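Local coordinates for phosphonopyruvate hydrolase (Variovorax sp., PDB 2HJP), which hydrolyses phosphonopyruvate to pyruvate and phosphate, cleaving a carbon-phosphorus bond with the help of a divalent metal ion, at residues 14-19 against 227-232; 90-95 against 139-144; 21-26 against 43-48; 27-32 against 273-278; 155-160 against 184-189. All blocks are in the same frame, centred on the assembly; numbering follows the deposited sequence.

Contact 1 of 5, residues 14-19 against 227-232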
# COMPACT_ATOMS: atom_id res chain seq x y z
N GLY A 14 -10.14 29.64 -22.78
CA GLY A 14 -11.00 30.71 -22.29
C GLY A 14 -12.33 30.22 -21.69
O GLY A 14 -13.02 31.00 -21.01
N ARG A 15 -12.74 28.98 -21.95
CA ARG A 15 -13.96 28.43 -21.35
C ARG A 15 -13.69 28.27 -19.84
O ARG A 15 -12.56 28.13 -19.43
CB ARG A 15 -14.26 27.01 -21.88
CG ARG A 15 -14.59 26.86 -23.38
CD ARG A 15 -14.74 25.37 -23.72
NE ARG A 15 -13.44 24.69 -23.61
CZ ARG A 15 -13.23 23.39 -23.34
NH1 ARG A 15 -11.98 22.95 -23.28
NH2 ARG A 15 -14.24 22.52 -23.14
N LEU A 16 -14.72 28.31 -19.02
CA LEU A 16 -14.56 28.10 -17.58
C LEU A 16 -14.65 26.58 -17.34
O LEU A 16 -15.67 25.94 -17.70
CB LEU A 16 -15.70 28.78 -16.83
CG LEU A 16 -15.81 28.60 -15.32
CD1 LEU A 16 -14.47 28.91 -14.67
CD2 LEU A 16 -16.95 29.56 -14.81
N PHE A 17 -13.62 26.02 -16.70
CA PHE A 17 -13.52 24.57 -16.44
C PHE A 17 -13.98 24.26 -15.00
O PHE A 17 -13.55 24.95 -14.02
CB PHE A 17 -12.05 24.18 -16.58
CG PHE A 17 -11.75 22.73 -16.45
CD1 PHE A 17 -11.91 21.89 -17.53
CD2 PHE A 17 -11.28 22.22 -15.25
CE1 PHE A 17 -11.61 20.52 -17.45
CE2 PHE A 17 -10.96 20.87 -15.11
CZ PHE A 17 -11.13 19.99 -16.23
N THR A 18 -14.87 23.28 -14.85
CA THR A 18 -15.35 22.92 -13.52
C THR A 18 -14.75 21.59 -13.06
O THR A 18 -14.61 20.63 -13.86
CB THR A 18 -16.88 22.79 -13.47
OG1 THR A 18 -17.28 21.74 -14.34
CG2 THR A 18 -17.55 24.09 -13.99
N ALA A 19 -14.36 21.55 -11.81
CA ALA A 19 -13.80 20.30 -11.28
C ALA A 19 -14.52 20.05 -9.93
O ALA A 19 -14.65 20.95 -9.11
CB ALA A 19 -12.28 20.43 -11.02
N SER A 227 -13.22 37.12 -16.51
CA SER A 227 -12.43 36.54 -17.58
C SER A 227 -11.10 36.03 -17.09
O SER A 227 -10.47 35.24 -17.76
CB SER A 227 -12.15 37.58 -18.69
OG SER A 227 -13.39 38.04 -19.18
N LYS A 228 -10.64 36.52 -15.96
CA LYS A 228 -9.33 36.07 -15.47
C LYS A 228 -9.29 34.68 -14.82
O LYS A 228 -8.20 34.14 -14.62
CB LYS A 228 -8.81 37.09 -14.47
CG LYS A 228 -8.45 38.42 -15.10
CD LYS A 228 -8.10 39.40 -14.01
CE LYS A 228 -7.66 40.73 -14.69
NZ LYS A 228 -7.54 41.69 -13.65
N VAL A 229 -10.47 34.14 -14.46
CA VAL A 229 -10.60 32.83 -13.79
C VAL A 229 -10.82 31.75 -14.84
O VAL A 229 -11.73 31.88 -15.64
CB VAL A 229 -11.86 32.85 -12.87
CG1 VAL A 229 -12.11 31.50 -12.19
CG2 VAL A 229 -11.69 33.91 -11.83
N GLY A 230 -10.01 30.69 -14.85
CA GLY A 230 -10.24 29.62 -15.80
C GLY A 230 -10.79 28.31 -15.19
O GLY A 230 -11.26 27.42 -15.90
N ILE A 231 -10.78 28.22 -13.87
CA ILE A 231 -11.20 27.01 -13.21
C ILE A 231 -11.97 27.26 -11.92
O ILE A 231 -11.56 28.08 -11.15
CB ILE A 231 -9.95 26.14 -12.84
CG1 ILE A 231 -9.25 25.66 -14.09
CG2 ILE A 231 -10.35 24.91 -12.04
CD1 ILE A 231 -7.80 25.21 -13.89
N VAL A 232 -13.10 26.60 -11.71
CA VAL A 232 -13.73 26.71 -10.43
C VAL A 232 -13.71 25.30 -9.83
O VAL A 232 -13.98 24.29 -10.53
CB VAL A 232 -15.14 27.20 -10.51
CG1 VAL A 232 -15.87 26.42 -11.50
CG2 VAL A 232 -15.80 27.11 -9.09
O HOH W 1 -10.09 27.70 -18.14
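CG of F17 stands anti to the backbone N (chi1 -176°), while CG1 of I231 takes the place beside its own backbone N. The bridge between these residues puts both side chains on one face of the sheet, pointing the same way, and the torsions bring F17 CB to 4.0 Å from I231 CG1. L16, its CG also anti to N (chi1 175°), brings CD1 to 3.7 Å from G230 O and within 4.3 Å of both V229 CG1 and V232 CG1. On the same face as V232, T18 sets its methyl CG2 alongside, 3.8 Å from V232 CG1. Between these two layers the backbones join in parallel: F17 N donates to G230 O at 2.9 Å, V232 N to F17 O at 2.9 Å, and A19 N to V232 O at 3.0 Å. F17 O also receives a CA-H contact from I231, so two groups of the adjacent strand share this carbonyl. Helix 3-13 covers the side of F17 and I231 through L7, A10 and L11; I223 of helix 220-224 meets L16, V229 and V232. With strands 17-19 and 229-232 only 24° apart in direction, this is the seam where the first and last strands of a TIM barrel close the ring.

Contact 2 of 5, residues 90-95 against 139-144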
# COMPACT_ATOMS: atom_id res chain seq x y z
N VAL A 90 13.12 19.54 -2.79
CA VAL A 90 13.69 18.26 -3.16
C VAL A 90 12.56 17.19 -3.14
O VAL A 90 12.46 16.41 -4.07
CB VAL A 90 14.81 17.86 -2.22
CG1 VAL A 90 15.30 16.43 -2.56
CG2 VAL A 90 15.97 18.88 -2.35
N ASN A 91 11.71 17.18 -2.11
CA ASN A 91 10.61 16.22 -2.04
C ASN A 91 9.71 16.49 -3.25
O ASN A 91 9.29 15.56 -3.88
CB ASN A 91 9.80 16.41 -0.74
CG ASN A 91 10.60 16.07 0.48
OD1 ASN A 91 10.81 14.87 0.76
ND2 ASN A 91 11.09 17.07 1.18
N VAL A 92 9.45 17.76 -3.56
CA VAL A 92 8.60 18.10 -4.73
C VAL A 92 9.10 17.43 -6.00
O VAL A 92 8.35 16.80 -6.75
CB VAL A 92 8.52 19.64 -4.93
CG1 VAL A 92 7.79 19.96 -6.25
CG2 VAL A 92 7.80 20.26 -3.77
N HIS A 93 10.39 17.53 -6.21
CA HIS A 93 11.02 16.89 -7.38
C HIS A 93 10.80 15.41 -7.50
O HIS A 93 10.65 14.87 -8.59
CB HIS A 93 12.53 17.15 -7.32
CG HIS A 93 13.22 16.83 -8.59
ND1 HIS A 93 13.39 17.76 -9.58
CD2 HIS A 93 13.80 15.70 -9.02
CE1 HIS A 93 14.06 17.21 -10.57
NE2 HIS A 93 14.32 15.96 -10.26
N TYR A 94 10.77 14.73 -6.35
CA TYR A 94 10.58 13.30 -6.32
C TYR A 94 9.11 12.92 -6.33
O TYR A 94 8.74 11.87 -6.82
CB TYR A 94 11.26 12.66 -5.07
CG TYR A 94 12.78 12.57 -5.20
CD1 TYR A 94 13.39 11.47 -5.84
CD2 TYR A 94 13.60 13.57 -4.74
CE1 TYR A 94 14.81 11.40 -6.01
CE2 TYR A 94 15.03 13.52 -4.89
CZ TYR A 94 15.62 12.42 -5.54
OH TYR A 94 17.00 12.37 -5.73
N VAL A 95 8.28 13.78 -5.79
CA VAL A 95 6.88 13.53 -5.68
C VAL A 95 6.07 13.79 -6.96
O VAL A 95 5.26 13.00 -7.31
CB VAL A 95 6.32 14.41 -4.49
CG1 VAL A 95 4.95 14.79 -4.73
CG2 VAL A 95 6.41 13.61 -3.23
N ALA A 139 9.37 25.77 -9.33
CA ALA A 139 10.34 25.50 -10.42
C ALA A 139 10.74 24.01 -10.39
O ALA A 139 10.92 23.40 -11.44
CB ALA A 139 11.60 26.42 -10.26
N ALA A 140 10.90 23.45 -9.18
CA ALA A 140 11.22 21.99 -9.06
C ALA A 140 10.07 21.15 -9.67
O ALA A 140 10.33 20.11 -10.31
CB ALA A 140 11.44 21.58 -7.57
N ALA A 141 8.81 21.57 -9.44
CA ALA A 141 7.69 20.84 -9.95
C ALA A 141 7.66 20.90 -11.45
O ALA A 141 7.45 19.85 -12.10
CB ALA A 141 6.34 21.37 -9.38
N THR A 142 7.83 22.10 -12.02
CA THR A 142 7.82 22.19 -13.48
C THR A 142 9.03 21.52 -14.11
O THR A 142 8.93 21.03 -15.23
CB THR A 142 7.71 23.65 -14.02
OG1 THR A 142 8.84 24.43 -13.58
CG2 THR A 142 6.35 24.28 -13.56
N ALA A 143 10.16 21.51 -13.42
CA ALA A 143 11.38 20.81 -13.92
C ALA A 143 11.14 19.27 -13.89
O ALA A 143 11.57 18.52 -14.78
CB ALA A 143 12.62 21.13 -13.00
N ALA A 144 10.46 18.79 -12.86
CA ALA A 144 10.23 17.35 -12.69
C ALA A 144 9.18 16.71 -13.61
O ALA A 144 9.25 15.51 -13.88
CB ALA A 144 9.88 17.05 -11.21
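V92 and H93 on helix 90-95 meet a row of alanines on helix 139-144, and the packing is tight because those partners are so small. CG1 of V92 lies anti to the backbone N (chi1 173°), which carries it onto the alanine helix, 3.7 Å from A141 CB and 4.2 Å from A140 CB. One turn along, the methyl of A144 sits over one face of the H93 imidazole, offset toward the rim and 4.2 Å from the ring centroid, a CH-pi contact. The same CB also touches the backbone, 3.5 Å from H93 O. H93 ND1, buried here, has no hydrogen-bonding partner in the model; A140 O lies 3.9 Å from it, oblique to the ring. The other flank is looser: A143 is exposed, and its CB comes no nearer than 4.8 Å to the helix 90-95 segment. There a second subunit approaches, with its V284 on H93 and its Y288 on A143. On the inner side A141 rests on V152 of strand 151-156. The helix axes pass 8.1 Å apart at -25°, running the same way, an arrangement characteristic of consecutive helices in the outer layer of a (beta/alpha)8 barrel.

Contact 3 of 5, residues 21-26 against 43-48. With NA (sodium ion), chain D; PPR (phosphonopyruvate), chain G.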
# COMPACT_ATOMS: atom_id res chain seq x y z
N ALA A 21 -14.91 17.69 -6.32
CA ALA A 21 -14.23 16.85 -5.37
C ALA A 21 -14.71 15.38 -5.45
O ALA A 21 -15.88 15.09 -5.75
CB ALA A 21 -14.54 17.38 -3.95
N ALA A 22 -13.80 14.45 -5.15
CA ALA A 22 -14.14 13.06 -5.09
C ALA A 22 -13.25 12.41 -4.03
O ALA A 22 -12.05 12.71 -3.99
CB ALA A 22 -13.94 12.33 -6.44
N HIS A 23 -13.82 11.55 -3.18
CA HIS A 23 -13.02 10.85 -2.15
C HIS A 23 -12.78 9.36 -2.55
O HIS A 23 -12.11 8.59 -1.81
CB HIS A 23 -13.67 10.98 -0.75
CG HIS A 23 -15.14 10.72 -0.72
ND1 HIS A 23 -16.09 11.69 -1.04
CD2 HIS A 23 -15.84 9.62 -0.36
CE1 HIS A 23 -17.30 11.19 -0.87
NE2 HIS A 23 -17.18 9.93 -0.46
N ASN A 24 -13.36 8.92 -3.66
CA ASN A 24 -13.11 7.57 -4.18
C ASN A 24 -13.44 7.53 -5.67
O ASN A 24 -13.96 8.50 -6.16
CB ASN A 24 -13.87 6.47 -3.41
CG ASN A 24 -15.32 6.67 -3.41
OD1 ASN A 24 -15.88 6.92 -4.41
ND2 ASN A 24 -15.94 6.52 -2.24
N PRO A 25 -13.06 6.45 -6.39
CA PRO A 25 -13.33 6.34 -7.85
C PRO A 25 -14.84 6.35 -8.21
O PRO A 25 -15.23 6.85 -9.26
CB PRO A 25 -12.67 5.02 -8.24
CG PRO A 25 -11.45 4.97 -7.30
CD PRO A 25 -12.11 5.40 -5.98
N LEU A 26 -15.67 5.77 -7.34
CA LEU A 26 -17.10 5.75 -7.64
C LEU A 26 -17.64 7.20 -7.69
O LEU A 26 -18.36 7.58 -8.61
CB LEU A 26 -17.89 4.87 -6.61
CG LEU A 26 -19.44 4.81 -6.73
CD1 LEU A 26 -19.83 4.25 -8.05
CD2 LEU A 26 -20.08 3.97 -5.62
N GLY A 43 -7.54 16.70 -0.72
CA GLY A 43 -6.94 16.13 0.49
C GLY A 43 -7.93 16.22 1.67
O GLY A 43 -7.95 15.39 2.56
N PHE A 44 -8.80 17.23 1.67
CA PHE A 44 -9.76 17.40 2.74
C PHE A 44 -10.77 16.23 2.66
O PHE A 44 -11.09 15.56 3.69
CB PHE A 44 -10.52 18.75 2.55
CG PHE A 44 -11.62 18.95 3.58
CD1 PHE A 44 -11.30 19.41 4.85
CD2 PHE A 44 -12.93 18.60 3.29
CE1 PHE A 44 -12.32 19.50 5.85
CE2 PHE A 44 -13.92 18.69 4.25
CZ PHE A 44 -13.59 19.15 5.55
N GLU A 45 -11.27 15.99 1.45
CA GLU A 45 -12.22 14.88 1.28
C GLU A 45 -11.62 13.52 1.60
O GLU A 45 -12.25 12.73 2.28
CB GLU A 45 -12.77 14.81 -0.13
CG GLU A 45 -13.83 15.90 -0.39
CD GLU A 45 -15.07 15.35 -1.06
OE1 GLU A 45 -15.01 14.16 -1.48
OE2 GLU A 45 -16.07 16.09 -1.18
N LEU A 46 -10.40 13.23 1.13
CA LEU A 46 -9.86 11.91 1.42
C LEU A 46 -9.56 11.80 2.94
O LEU A 46 -9.87 10.78 3.56
CB LEU A 46 -8.60 11.67 0.60
CG LEU A 46 -8.03 10.29 0.73
CD1 LEU A 46 -9.03 9.26 0.29
CD2 LEU A 46 -6.77 10.21 -0.09
N SER A 47 -8.98 12.82 3.56
CA SER A 47 -8.72 12.70 5.00
C SER A 47 -10.07 12.62 5.75
O SER A 47 -10.20 11.90 6.72
CB SER A 47 -7.85 13.89 5.53
OG SER A 47 -8.59 15.07 5.27
N ALA A 48 -11.09 13.36 5.31
CA ALA A 48 -12.38 13.29 6.02
C ALA A 48 -12.92 11.86 5.91
O ALA A 48 -13.47 11.31 6.89
CB ALA A 48 -13.38 14.31 5.42
NA NA D . -12.05 7.34 0.60
C1 PPR G . -9.06 20.46 -0.35
O1 PPR G . -10.21 20.23 -0.90
O2' PPR G . -8.39 19.64 0.20
C2 PPR G . -8.60 21.89 -0.47
C3 PPR G . -9.36 23.02 -0.49
O2 PPR G . -7.28 21.99 -0.55
P PPR G . -9.70 23.52 1.26
O1P PPR G . -8.30 23.84 1.84
O2P PPR G . -10.40 22.30 1.93
O3P PPR G . -10.51 24.73 1.15
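H23 lays its CB and the ND1 side of its imidazole against the carboxylate of E45, and a single short bond fixes the pair. H23 CG sits between the backbone N and the carbonyl carbon, and from there ND1 donates to E45 OE1 at 2.7 Å with an N-H...O angle of 158°. OE1 lies in the imidazole plane at the ring edge, whereas ND1 approaches OE1 from above the carboxylate plane; the two planes are turned 42° apart. In E45 the bend at chi2 (-133°) places CD 3.6 Å from the methyl CB of A21, and E45 OE2 lies 3.4 Å from the same A21 CB. OE2 in turn accepts from I239 N, so both oxygens of this buried carboxylate are engaged, and the start of helix 237-256 would probably favour its negative charge. A238 and I239 of that helix also pack on H23.

The backbone of H23 has a second task: H23 O binds the sodium ion at 2.7 Å, S49 being another ligand. L46 CD1 lies 3.8 Å from H23 O, beside the ion. At the N terminus of helix 43-48, F44 N donates to O2' of phosphonopyruvate at 2.9 Å, while G43 N is bonded to OD2 of the magnesium ligand D81. Q276 of a neighbouring subunit packs on F44 and S47. The buried His-carboxylate pair therefore joins the chain leaving the first barrel strand to the helix whose N terminus receives the substrate carboxylate, in the active site at the C-terminal end of a TIM barrel.

Contact 4 of 5, residues 27-32 against 273-278. With XYS (alpha-D-xylopyranose), chain B.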
# COMPACT_ATOMS: atom_id res chain seq x y z
N VAL A 27 -17.34 7.98 -6.67
CA VAL A 27 -17.78 9.36 -6.64
C VAL A 27 -17.19 10.11 -7.85
O VAL A 27 -17.87 10.95 -8.47
CB VAL A 27 -17.29 10.04 -5.33
CG1 VAL A 27 -17.41 11.56 -5.46
CG2 VAL A 27 -18.12 9.45 -4.09
N ALA A 28 -15.93 9.82 -8.20
CA ALA A 28 -15.32 10.51 -9.39
C ALA A 28 -16.12 10.14 -10.63
O ALA A 28 -16.37 10.97 -11.53
CB ALA A 28 -13.83 10.11 -9.53
N LYS A 29 -16.48 8.85 -10.73
CA LYS A 29 -17.29 8.42 -11.87
C LYS A 29 -18.64 9.18 -11.89
O LYS A 29 -19.11 9.60 -12.98
CB LYS A 29 -17.51 6.90 -11.84
CG LYS A 29 -18.30 6.31 -13.03
CD LYS A 29 -18.18 4.76 -12.98
CE LYS A 29 -18.68 4.08 -14.25
NZ LYS A 29 -18.51 2.59 -14.16
N LEU A 30 -19.25 9.40 -10.73
CA LEU A 30 -20.52 10.11 -10.76
C LEU A 30 -20.31 11.55 -11.21
O LEU A 30 -21.17 12.09 -11.92
CB LEU A 30 -21.23 10.04 -9.42
CG LEU A 30 -21.68 8.61 -9.06
CD1 LEU A 30 -22.02 8.52 -7.57
CD2 LEU A 30 -22.89 8.20 -9.93
N ALA A 31 -19.22 12.18 -10.77
CA ALA A 31 -18.93 13.58 -11.18
C ALA A 31 -18.78 13.62 -12.69
O ALA A 31 -19.33 14.55 -13.35
CB ALA A 31 -17.62 14.11 -10.52
N GLU A 32 -18.06 12.63 -13.25
CA GLU A 32 -17.88 12.61 -14.70
C GLU A 32 -19.23 12.54 -15.39
O GLU A 32 -19.51 13.26 -16.35
CB GLU A 32 -17.02 11.43 -15.17
CG GLU A 32 -16.90 11.47 -16.68
CD GLU A 32 -15.91 10.47 -17.27
OE1 GLU A 32 -15.10 9.87 -16.58
OE2 GLU A 32 -15.92 10.31 -18.50
N ILE A 273 -24.32 -2.23 -9.17
CA ILE A 273 -23.59 -3.19 -9.98
C ILE A 273 -23.26 -2.62 -11.39
O ILE A 273 -22.20 -2.92 -11.98
CB ILE A 273 -24.40 -4.55 -10.07
CG1 ILE A 273 -24.32 -5.24 -8.69
CG2 ILE A 273 -23.78 -5.52 -11.09
CD1 ILE A 273 -25.36 -6.33 -8.46
N GLU A 274 -24.16 -1.81 -11.93
CA GLU A 274 -23.91 -1.21 -13.23
C GLU A 274 -22.78 -0.15 -13.13
O GLU A 274 -21.92 -0.02 -14.00
CB GLU A 274 -25.23 -0.59 -13.78
CG GLU A 274 -25.02 0.06 -15.18
CD GLU A 274 -26.20 0.98 -15.62
OE1 GLU A 274 -27.38 0.65 -15.30
OE2 GLU A 274 -25.97 2.02 -16.30
N LEU A 275 -22.77 0.60 -12.04
CA LEU A 275 -21.76 1.62 -11.83
C LEU A 275 -20.39 0.95 -11.63
O LEU A 275 -19.35 1.56 -11.87
CB LEU A 275 -22.10 2.46 -10.59
CG LEU A 275 -23.09 3.62 -10.88
CD1 LEU A 275 -23.60 4.19 -9.58
CD2 LEU A 275 -22.39 4.70 -11.73
N GLN A 276 -20.41 -0.30 -11.21
CA GLN A 276 -19.18 -1.07 -11.03
C GLN A 276 -18.58 -1.61 -12.34
O GLN A 276 -17.52 -2.20 -12.33
CB GLN A 276 -19.46 -2.26 -10.10
CG GLN A 276 -19.48 -1.91 -8.60
CD GLN A 276 -19.97 -3.14 -7.80
OE1 GLN A 276 -21.07 -3.69 -8.07
NE2 GLN A 276 -19.15 -3.61 -6.85
N GLY A 277 -19.26 -1.41 -13.46
CA GLY A 277 -18.73 -1.88 -14.73
C GLY A 277 -19.12 -3.33 -15.01
O GLY A 277 -18.41 -4.05 -15.76
N ASP A 278 -20.25 -3.77 -14.44
CA ASP A 278 -20.69 -5.14 -14.66
C ASP A 278 -20.77 -5.51 -16.14
O ASP A 278 -20.40 -6.60 -16.53
CB ASP A 278 -22.03 -5.36 -14.01
CG ASP A 278 -22.39 -6.83 -13.92
OD1 ASP A 278 -21.64 -7.57 -13.20
OD2 ASP A 278 -23.41 -7.19 -14.59
C1 XYS B . -16.72 6.88 -19.81
C2 XYS B . -16.25 5.48 -20.32
C3 XYS B . -14.79 5.63 -20.85
C4 XYS B . -14.65 6.75 -21.93
C5 XYS B . -15.47 8.04 -21.67
O1 XYS B . -15.99 7.42 -18.68
O2 XYS B . -16.26 4.56 -19.22
O3 XYS B . -14.31 4.35 -21.35
O4 XYS B . -13.31 7.04 -22.38
O5 XYS B . -16.74 7.83 -20.88
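The flat peptide carbonyl of L275 is met by the K29 ammonium from above its plane: NZ donates to L275 O at 2.6 Å, 43° out of that plane and with a C=O...N angle of 129°. K29 gets there as a fully extended arm, CG anti to the backbone N and every later bond anti, and its CE passes 3.5 Å from L275 O. An alanine in place of K29 would probably leave L275 O without its charged donor and cut the polar tie between the two segments. Another flat group, the carboxylate of E32, accepts from O1 of a bound alpha-D-xylopyranose at OE2, 2.9 Å away; S75 OG bonds to the same oxygen. Beside the K29 tie, L30 CD2 and L275 CD2 touch at 4.0 Å, their side chains crossing at about a right angle. L275 lies in the last turn before G277, whose positive phi and two bonds back into that turn form a Schellman motif; carbonyls there would be expected to favour a nearby ammonium. L275 also packs on L26 and Q33, while A28 and A31 turn to I39 of strand 38-41. F250 of a neighbouring subunit touches V27 and A31, so helix 25-34 lies between strand 38-41, helix 269-275 near the C terminus and another chain.

Contact 5 of 5, residues 155-160 against 184-189. With PPR (phosphonopyruvate), chain G.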
# COMPACT_ATOMS: atom_id res chain seq x y z
N ARG A 155 -1.02 27.54 -5.17
CA ARG A 155 -2.05 28.08 -4.32
C ARG A 155 -1.49 29.08 -3.34
O ARG A 155 -0.55 28.79 -2.59
CB ARG A 155 -2.77 26.92 -3.64
CG ARG A 155 -3.61 27.31 -2.44
CD ARG A 155 -4.43 26.08 -1.92
NE ARG A 155 -4.87 26.29 -0.54
CZ ARG A 155 -5.77 25.56 0.13
NH1 ARG A 155 -6.37 24.55 -0.47
NH2 ARG A 155 -6.02 25.81 1.42
N VAL A 156 -2.05 30.28 -3.39
CA VAL A 156 -1.62 31.40 -2.55
C VAL A 156 -2.52 31.52 -1.32
O VAL A 156 -3.72 31.79 -1.46
CB VAL A 156 -1.68 32.74 -3.42
CG1 VAL A 156 -1.46 33.98 -2.53
CG2 VAL A 156 -0.67 32.69 -4.57
N GLU A 157 -1.94 31.33 -0.14
CA GLU A 157 -2.64 31.38 1.15
C GLU A 157 -2.57 32.74 1.86
O GLU A 157 -3.13 32.92 2.96
CB GLU A 157 -2.00 30.37 2.10
CG GLU A 157 -2.27 28.93 1.82
CD GLU A 157 -3.68 28.57 2.16
OE1 GLU A 157 -4.07 28.68 3.33
OE2 GLU A 157 -4.38 28.20 1.24
N ALA A 158 -1.86 33.69 1.26
CA ALA A 158 -1.68 35.01 1.89
C ALA A 158 -3.00 35.73 2.34
O ALA A 158 -2.99 36.42 3.37
CB ALA A 158 -0.87 35.90 0.96
N LEU A 159 -4.10 35.61 1.60
CA LEU A 159 -5.35 36.26 2.06
C LEU A 159 -5.79 35.58 3.38
O LEU A 159 -6.03 36.23 4.40
CB LEU A 159 -6.47 36.15 1.00
CG LEU A 159 -6.21 36.98 -0.28
CD1 LEU A 159 -7.38 37.02 -1.24
CD2 LEU A 159 -5.92 38.36 0.17
N ILE A 160 -5.82 34.27 3.36
CA ILE A 160 -6.19 33.47 4.50
C ILE A 160 -5.25 33.72 5.70
O ILE A 160 -5.72 33.83 6.83
CB ILE A 160 -6.17 31.99 4.11
CG1 ILE A 160 -7.20 31.79 3.00
CG2 ILE A 160 -6.35 31.11 5.35
CD1 ILE A 160 -8.63 31.92 3.38
N LEU A 184 -4.17 29.58 -7.78
CA LEU A 184 -5.39 29.34 -7.04
C LEU A 184 -5.29 30.31 -5.87
O LEU A 184 -4.38 30.19 -5.06
CB LEU A 184 -5.43 27.88 -6.54
CG LEU A 184 -6.80 27.45 -5.94
CD1 LEU A 184 -6.87 25.86 -5.82
CD2 LEU A 184 -7.03 28.25 -4.58
N ILE A 185 -6.17 31.30 -5.82
CA ILE A 185 -6.19 32.29 -4.75
C ILE A 185 -7.32 31.84 -3.84
O ILE A 185 -8.46 31.70 -4.24
CB ILE A 185 -6.38 33.75 -5.29
CG1 ILE A 185 -6.43 34.75 -4.14
CG2 ILE A 185 -7.68 33.86 -6.19
CD1 ILE A 185 -5.09 35.01 -3.45
N HIS A 186 -6.97 31.60 -2.58
CA HIS A 186 -7.98 31.10 -1.67
C HIS A 186 -8.50 32.12 -0.63
O HIS A 186 -7.83 33.10 -0.27
CB HIS A 186 -7.44 29.84 -1.01
CG HIS A 186 -8.51 28.82 -0.66
ND1 HIS A 186 -9.81 28.90 -1.11
CD2 HIS A 186 -8.46 27.73 0.15
CE1 HIS A 186 -10.52 27.91 -0.60
NE2 HIS A 186 -9.73 27.19 0.17
N SER A 187 -9.71 31.86 -0.17
CA SER A 187 -10.36 32.71 0.83
C SER A 187 -11.38 31.89 1.65
O SER A 187 -12.06 31.03 1.10
CB SER A 187 -11.09 33.89 0.16
OG SER A 187 -11.79 34.67 1.13
N ARG A 188 -11.46 32.16 2.95
CA ARG A 188 -12.39 31.49 3.85
C ARG A 188 -13.52 32.43 4.27
O ARG A 188 -14.32 32.07 5.15
CB ARG A 188 -11.72 31.06 5.16
CG ARG A 188 -10.57 30.16 5.03
CD ARG A 188 -10.97 28.74 4.80
NE ARG A 188 -9.74 27.99 4.64
CZ ARG A 188 -9.66 26.81 4.03
NH1 ARG A 188 -10.75 26.25 3.51
NH2 ARG A 188 -8.47 26.23 3.92
N GLN A 189 -13.54 33.64 3.70
CA GLN A 189 -14.59 34.65 4.01
C GLN A 189 -15.92 34.09 3.57
O GLN A 189 -15.96 33.33 2.61
CB GLN A 189 -14.37 35.93 3.22
CG GLN A 189 -14.05 37.15 4.05
CD GLN A 189 -12.80 36.97 4.87
OE1 GLN A 189 -12.27 37.93 5.43
NE2 GLN A 189 -12.32 35.73 4.96
C1 PPR G . -9.06 20.46 -0.35
O1 PPR G . -10.21 20.23 -0.90
O2' PPR G . -8.39 19.64 0.20
C2 PPR G . -8.60 21.89 -0.47
C3 PPR G . -9.36 23.02 -0.49
O2 PPR G . -7.28 21.99 -0.55
P PPR G . -9.70 23.52 1.26
O1P PPR G . -8.30 23.84 1.84
O2P PPR G . -10.40 22.30 1.93
O3P PPR G . -10.51 24.73 1.15
O HOH W 2 -5.14 33.30 0.31
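R155, near the end of strand 151-156, and H186, just past strand 182-185, belong to one beta-alpha-beta unit of the TIM barrel and converge on the phosphonate of phosphonopyruvate. The strands themselves are joined by V156 N to L184 O at 2.9 Å and, more weakly, by H186 N to V156 O. A water completes the junction, donating to V156 O and to H186 O. V156 CG1 and L159 CD1 both pack on I185 CD1.

R155 divides its donors mainly between E157 and the ligand. NE and NH2 grip one oxygen, E157 OE2, side-on and from the same face of its carboxylate plane, with NE at 2.7 Å in a salt bridge. Toward the ligand, NH1 and NH2 both donate to O1P, NH2 at 3.0 Å, and NH1 makes a weak bond to O2. R188 NH2 also donates to O1P, giving that oxygen three hydrogen bonds; R188 NH1 reaches O3P at 2.8 Å, where H186 NE2 joins it, also at 2.8 Å. The anionic phosphonate is likely to offset the two arginines, whose NH2 atoms stand only 3.5 Å apart. A methionine in place of R155 would probably leave O1P without two of its three donors and E157 OE2 without the two nitrogens that grip it. S187 OG closes an ST turn to Q189 N and bonds to E194. H186 holds its ring steeply across the R155 guanidinium, the planes 72° apart, with CD2 over one face, 3.3 Å above its plane.

Overall arrangement
From the N terminus, the first barrel strand opens contact 1, which closes only at the last strand and so completes the ring. Inside that loop three contacts follow in series: contact 3 joins the end of strand 17-21 and the turn after it to helix 43-49, contact 2 pairs two outer helices, and contact 5 links strands 151-156 and 182-185. Contact 4 opens from helix 25-34 and closes at helix 269-275, beyond the last barrel strand; it therefore crosses contacts 1 and 3 and encloses contacts 2 and 5. Contacts 3 and 4 touch, A22 packing on V27 and A28. Contacts 3 and 5, 21 Å apart between centres, both reach phosphonopyruvate.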